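Local coordinates for NanU sialic acid binding protein (Bacteroides fragilis, PDB 4L7T), which binds sialic acid with high affinity as a SusD-like protein of the outer membrane, probably handing it on to its partner NanO, at residues 46-50 against 97-102; 238-242 against 391-395. All blocks are in the same frame, centred on the assembly; numbering follows the deposited sequence.

Contact 1: residues 46-50 against 97-102; sequences LLREC and AGMYKV
The last turn of helix 33-48 meets the first turn of helix 99-115, the two running in roughly opposite senses: the CA atoms of Leu46 and Val102 lie 5.7 Å apart, those of Cys50 and Gly98 6.5 Å. Residues 46-49 keep helical angles and Cys50 departs from them at phi/psi -99/4, while Ala97 (65/17) and Gly98 (80/10) have positive phi, a conformation glycine adopts easily, before helix 99-115 sets in, with helical angles from Met99. Val102, chi1 t, fills the gap between the backbones: its CG2 lies 3.5 Å from Leu46 O, 3.9 Å from Leu46 CB and 3.7 Å from Cys50 SG, and its CG1 4.0 Å from Leu47 N. A beta-branched residue suits this spot, since its two methyls reach different parts of the facing turn. The helices belong to the alpha-helical, TPR-related part of the SusD fold, where Leu138 of helix 121-146 touches Leu47, Met99 and Val102. Cys50, chi1 m, sends its small sulfur into the crevice at the start of the second helix, SG standing 3.8 Å from Ala97 O, 3.8 Å from Gly98 O and 4.1 Å from Met99 CG. Leu46 (mt) brings CD2 to 3.8 Å from CE of Lys101, whose chain leaves with chi1 and chi2 t. Glu49 (chi1 m, chi2 t) places OE1 3.8 Å from Lys101 CE and 4.4 Å from Lys101 NZ, too far for a salt bridge.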
loop_
_atom_site.group_PDB
_atom_site.type_symbol
_atom_site.label_atom_id
_atom_site.label_comp_id
_atom_site.label_asym_id
_atom_site.label_seq_id
_atom_site.Cartn_x
_atom_site.Cartn_y
_atom_site.Cartn_z
ATOM N N LEU A 46 -12.016 -11.614 0.977
ATOM C CA LEU A 46 -12.673 -10.497 0.272
ATOM C C LEU A 46 -11.800 -9.232 0.283
ATOM O O LEU A 46 -11.751 -8.481 -0.712
ATOM C CB LEU A 46 -14.003 -10.186 0.942
ATOM C CG LEU A 46 -15.101 -11.222 0.755
ATOM C CD1 LEU A 46 -16.243 -10.728 1.638
ATOM C CD2 LEU A 46 -15.538 -11.269 -0.724
ATOM N N LEU A 47 -11.133 -8.969 1.403
ATOM C CA LEU A 47 -10.192 -7.846 1.454
ATOM C C LEU A 47 -9.084 -8.023 0.389
ATOM O O LEU A 47 -8.723 -7.017 -0.306
ATOM C CB LEU A 47 -9.592 -7.757 2.884
ATOM C CG LEU A 47 -8.747 -6.532 3.148
ATOM C CD1 LEU A 47 -9.653 -5.343 3.400
ATOM C CD2 LEU A 47 -7.885 -6.845 4.384
ATOM N N ARG A 48 -8.544 -9.215 0.232
ATOM C CA ARG A 48 -7.540 -9.523 -0.751
ATOM C C ARG A 48 -7.988 -9.159 -2.207
ATOM O O ARG A 48 -7.155 -8.767 -3.059
ATOM C CB ARG A 48 -7.109 -10.978 -0.663
ATOM C CG ARG A 48 -6.118 -11.420 -1.784
ATOM C CD ARG A 48 -5.595 -12.816 -1.578
ATOM N NE ARG A 48 -6.732 -13.778 -1.579
ATOM C CZ ARG A 48 -6.641 -15.032 -1.124
ATOM N NH1 ARG A 48 -5.464 -15.507 -0.713
ATOM N NH2 ARG A 48 -7.716 -15.844 -1.156
ATOM N N GLU A 49 -9.296 -9.262 -2.460
ATOM C CA GLU A 49 -9.825 -8.894 -3.825
ATOM C C GLU A 49 -9.705 -7.374 -4.127
ATOM O O GLU A 49 -9.869 -6.923 -5.290
ATOM C CB GLU A 49 -11.281 -9.316 -4.000
ATOM C CG GLU A 49 -11.404 -10.818 -4.088
ATOM C CD GLU A 49 -12.843 -11.355 -4.178
ATOM O OE1 GLU A 49 -13.836 -10.608 -3.974
ATOM O OE2 GLU A 49 -12.944 -12.569 -4.438
ATOM N N CYS A 50 -9.470 -6.592 -3.093
ATOM C CA CYS A 50 -9.347 -5.147 -3.237
ATOM C C CYS A 50 -7.889 -4.727 -3.273
ATOM O O CYS A 50 -7.579 -3.531 -3.347
ATOM C CB CYS A 50 -10.054 -4.416 -2.096
ATOM S SG CYS A 50 -11.862 -4.568 -1.923
ATOM N N ALA A 97 -13.905 1.036 -5.668
ATOM C CA ALA A 97 -12.806 0.077 -5.629
ATOM C C ALA A 97 -13.320 -1.298 -5.133
ATOM O O ALA A 97 -12.537 -2.095 -4.667
ATOM C CB ALA A 97 -11.600 0.595 -4.696
ATOM N N GLY A 98 -14.656 -1.510 -5.173
ATOM C CA GLY A 98 -15.182 -2.823 -4.761
ATOM C C GLY A 98 -15.257 -2.928 -3.247
ATOM O O GLY A 98 -15.532 -4.031 -2.730
ATOM N N MET A 99 -15.057 -1.838 -2.530
ATOM C CA MET A 99 -14.933 -1.907 -1.044
ATOM C C MET A 99 -16.235 -2.213 -0.299
ATOM O O MET A 99 -16.198 -2.888 0.726
ATOM C CB MET A 99 -14.233 -0.691 -0.459
ATOM C CG MET A 99 -12.793 -0.675 -0.887
ATOM S SD MET A 99 -11.823 0.603 -0.070
ATOM C CE MET A 99 -10.342 0.187 -0.912
ATOM N N TYR A 100 -17.363 -1.804 -0.868
ATOM C CA TYR A 100 -18.646 -1.937 -0.147
ATOM C C TYR A 100 -19.089 -3.381 -0.012
ATOM O O TYR A 100 -19.778 -3.697 0.952
ATOM C CB TYR A 100 -19.730 -1.012 -0.748
ATOM C CG TYR A 100 -19.605 0.406 -0.294
ATOM C CD1 TYR A 100 -19.884 0.812 1.014
ATOM C CD2 TYR A 100 -19.119 1.411 -1.191
ATOM C CE1 TYR A 100 -19.743 2.111 1.396
ATOM C CE2 TYR A 100 -18.952 2.701 -0.806
ATOM C CZ TYR A 100 -19.262 3.085 0.468
ATOM O OH TYR A 100 -19.186 4.386 0.931
ATOM N N LYS A 101 -18.699 -4.213 -0.962
ATOM C CA LYS A 101 -19.008 -5.625 -0.917
ATOM C C LYS A 101 -18.317 -6.229 0.326
ATOM O O LYS A 101 -18.918 -7.101 1.003
ATOM C CB LYS A 101 -18.503 -6.314 -2.171
ATOM C CG LYS A 101 -18.582 -7.856 -2.141
ATOM C CD LYS A 101 -18.357 -8.444 -3.521
ATOM C CE LYS A 101 -17.477 -9.704 -3.528
ATOM N NZ LYS A 101 -18.256 -11.003 -3.706
ATOM N N VAL A 102 -17.072 -5.773 0.585
ATOM C CA VAL A 102 -16.288 -6.285 1.740
ATOM C C VAL A 102 -16.865 -5.796 3.011
ATOM O O VAL A 102 -17.072 -6.621 3.954
ATOM C CB VAL A 102 -14.797 -5.887 1.648
ATOM C CG1 VAL A 102 -14.011 -6.608 2.763
ATOM C CG2 VAL A 102 -14.259 -6.304 0.272
#

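Contact 2: residues 238-242 against 391-395; sequences LQSIV and CLLLL
Both segments are helical throughout, 238-242 within helix 227-244 and 391-395 within helix 388-401. Their local axes approach to 9.7 Å with 141° between the N-to-C directions (signed crossing angle -141°), so the helices are antiparallel but well splayed, and the nearest CA atoms, of Leu238 and Leu395, are 5.9 Å apart. Leu238 (mt) is the residue most covered by the facing segment: its CD1 lies 3.6 Å from Leu394 CB and 3.6 Å from Leu395 N, while its CB is 4.1 Å from Leu395 CB. Cys391, chi1 t, directs its sulfur back at the first helix, SG being 3.6 Å from Leu238 O, 3.8 Å from Ile241 CG2 and 4.2 Å from Val242 CG2; a short side chain fits here because the space beside that carbonyl is limited. Val242, also chi1 t, extends CG2 to 4.2 Å from Leu395 CD2 and 4.4 Å from Leu392 CD2. Leu395 takes the tp rotamer, and its CD1 meets Gln239 CG at 4.0 Å, so the glutamine, at the partly exposed margin, contributes its aliphatic portion. This is helix-helix packing in the alpha-helical SusD fold, joining helices distant in sequence. Met211 of helix 206-223 touches Ile241, Cys391 and Leu394, and helix 407-418 covers Leu392, through Gln412 and Val413, and Leu395, through Glu409. With neither a hydrogen bond nor a salt bridge between the segments, the contact depends on the fit of aliphatic groups and one sulfur, and on keeping them from water.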
loop_
_atom_site.group_PDB
_atom_site.type_symbol
_atom_site.label_atom_id
_atom_site.label_comp_id
_atom_site.label_asym_id
_atom_site.label_seq_id
_atom_site.Cartn_x
_atom_site.Cartn_y
_atom_site.Cartn_z
ATOM N N LEU A 238 1.836 4.458 17.706
ATOM C CA LEU A 238 2.983 3.865 16.994
ATOM C C LEU A 238 3.967 3.405 18.061
ATOM O O LEU A 238 4.574 2.332 17.894
ATOM C CB LEU A 238 3.549 4.895 16.022
ATOM C CG LEU A 238 2.457 5.275 14.967
ATOM C CD1 LEU A 238 2.858 6.609 14.209
ATOM C CD2 LEU A 238 2.355 4.143 13.930
ATOM N N GLN A 239 4.089 4.162 19.157
ATOM C CA GLN A 239 5.015 3.793 20.248
ATOM C C GLN A 239 4.584 2.463 20.886
ATOM O O GLN A 239 5.446 1.679 21.330
ATOM C CB GLN A 239 5.107 4.901 21.346
ATOM C CG GLN A 239 6.014 5.999 20.832
ATOM C CD GLN A 239 6.058 7.237 21.773
ATOM O OE1 GLN A 239 5.119 7.517 22.501
ATOM N NE2 GLN A 239 7.076 7.986 21.650
ATOM N N SER A 240 3.278 2.224 20.891
ATOM C CA SER A 240 2.711 0.976 21.491
ATOM C C SER A 240 3.104 -0.253 20.627
ATOM O O SER A 240 3.183 -1.334 21.160
ATOM C CB SER A 240 1.195 1.121 21.810
ATOM O OG SER A 240 0.488 0.766 20.636
ATOM N N ILE A 241 3.307 -0.054 19.310
ATOM C CA ILE A 241 3.811 -1.169 18.460
ATOM C C ILE A 241 5.269 -1.448 18.734
ATOM O O ILE A 241 5.715 -2.587 18.956
ATOM C CB ILE A 241 3.621 -0.805 16.968
ATOM C CG1 ILE A 241 2.136 -0.662 16.675
ATOM C CG2 ILE A 241 4.342 -1.889 16.055
ATOM C CD1 ILE A 241 1.995 0.002 15.284
ATOM N N VAL A 242 6.061 -0.369 18.833
ATOM C CA VAL A 242 7.517 -0.494 19.179
ATOM C C VAL A 242 7.648 -1.233 20.529
ATOM O O VAL A 242 8.537 -2.076 20.665
ATOM C CB VAL A 242 8.148 0.903 19.307
ATOM C CG1 VAL A 242 9.597 0.773 19.863
ATOM C CG2 VAL A 242 8.150 1.633 17.901
ATOM N N CYS A 391 5.939 1.685 10.512
ATOM C CA CYS A 391 5.734 2.139 11.880
ATOM C C CYS A 391 6.808 3.196 12.246
ATOM O O CYS A 391 6.458 4.266 12.767
ATOM C CB CYS A 391 5.866 0.921 12.844
ATOM S SG CYS A 391 5.667 1.367 14.570
ATOM N N LEU A 392 8.088 2.852 11.970
ATOM C CA LEU A 392 9.184 3.724 12.347
ATOM C C LEU A 392 9.074 5.090 11.624
ATOM O O LEU A 392 9.337 6.137 12.293
ATOM C CB LEU A 392 10.547 3.104 12.067
ATOM C CG LEU A 392 10.856 1.842 12.940
ATOM C CD1 LEU A 392 12.164 1.194 12.446
ATOM C CD2 LEU A 392 10.863 2.189 14.479
ATOM N N LEU A 393 8.743 5.105 10.336
ATOM C CA LEU A 393 8.706 6.340 9.572
ATOM C C LEU A 393 7.448 7.148 9.886
ATOM O O LEU A 393 7.526 8.418 9.880
ATOM C CB LEU A 393 8.912 6.089 8.054
ATOM C CG LEU A 393 10.299 5.574 7.772
ATOM C CD1 LEU A 393 10.430 5.286 6.298
ATOM C CD2 LEU A 393 11.443 6.548 8.218
ATOM N N LEU A 394 6.310 6.484 10.170
ATOM C CA LEU A 394 5.200 7.236 10.697
ATOM C C LEU A 394 5.521 7.876 12.021
ATOM O O LEU A 394 5.011 8.958 12.278
ATOM C CB LEU A 394 3.932 6.343 10.829
ATOM C CG LEU A 394 3.282 5.861 9.505
ATOM C CD1 LEU A 394 2.217 4.780 9.780
ATOM C CD2 LEU A 394 2.707 6.987 8.591
ATOM N N LEU A 395 6.200 7.155 12.916
ATOM C CA LEU A 395 6.553 7.712 14.216
ATOM C C LEU A 395 7.482 8.934 14.068
ATOM O O LEU A 395 7.202 9.970 14.715
ATOM C CB LEU A 395 7.126 6.623 15.093
ATOM C CG LEU A 395 7.592 7.076 16.476
ATOM C CD1 LEU A 395 6.402 7.694 17.263
ATOM C CD2 LEU A 395 8.091 5.803 17.163
#

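How the contacts relate
Contacts 1 and 2 both join turns of helices, but involve four different helices; their centres are 27 Å apart and their nearest atoms about 16 Å, so they do not touch. Contact 1 joins helices nearer in sequence, with 46 residues between the segments, and is partly buried: its apolar centre gives way to exposed charged residues at one margin. Contact 2 brings together segments with 148 residues between them and is more deeply buried, with leucine predominating and a glutamine and a valine at its edge. In each, a cysteine sulfur sits beside backbone carbonyl oxygen, yet 46-50 and 97-102 meet at helix ends, whereas 238-242 and 391-395 meet within continuous helices.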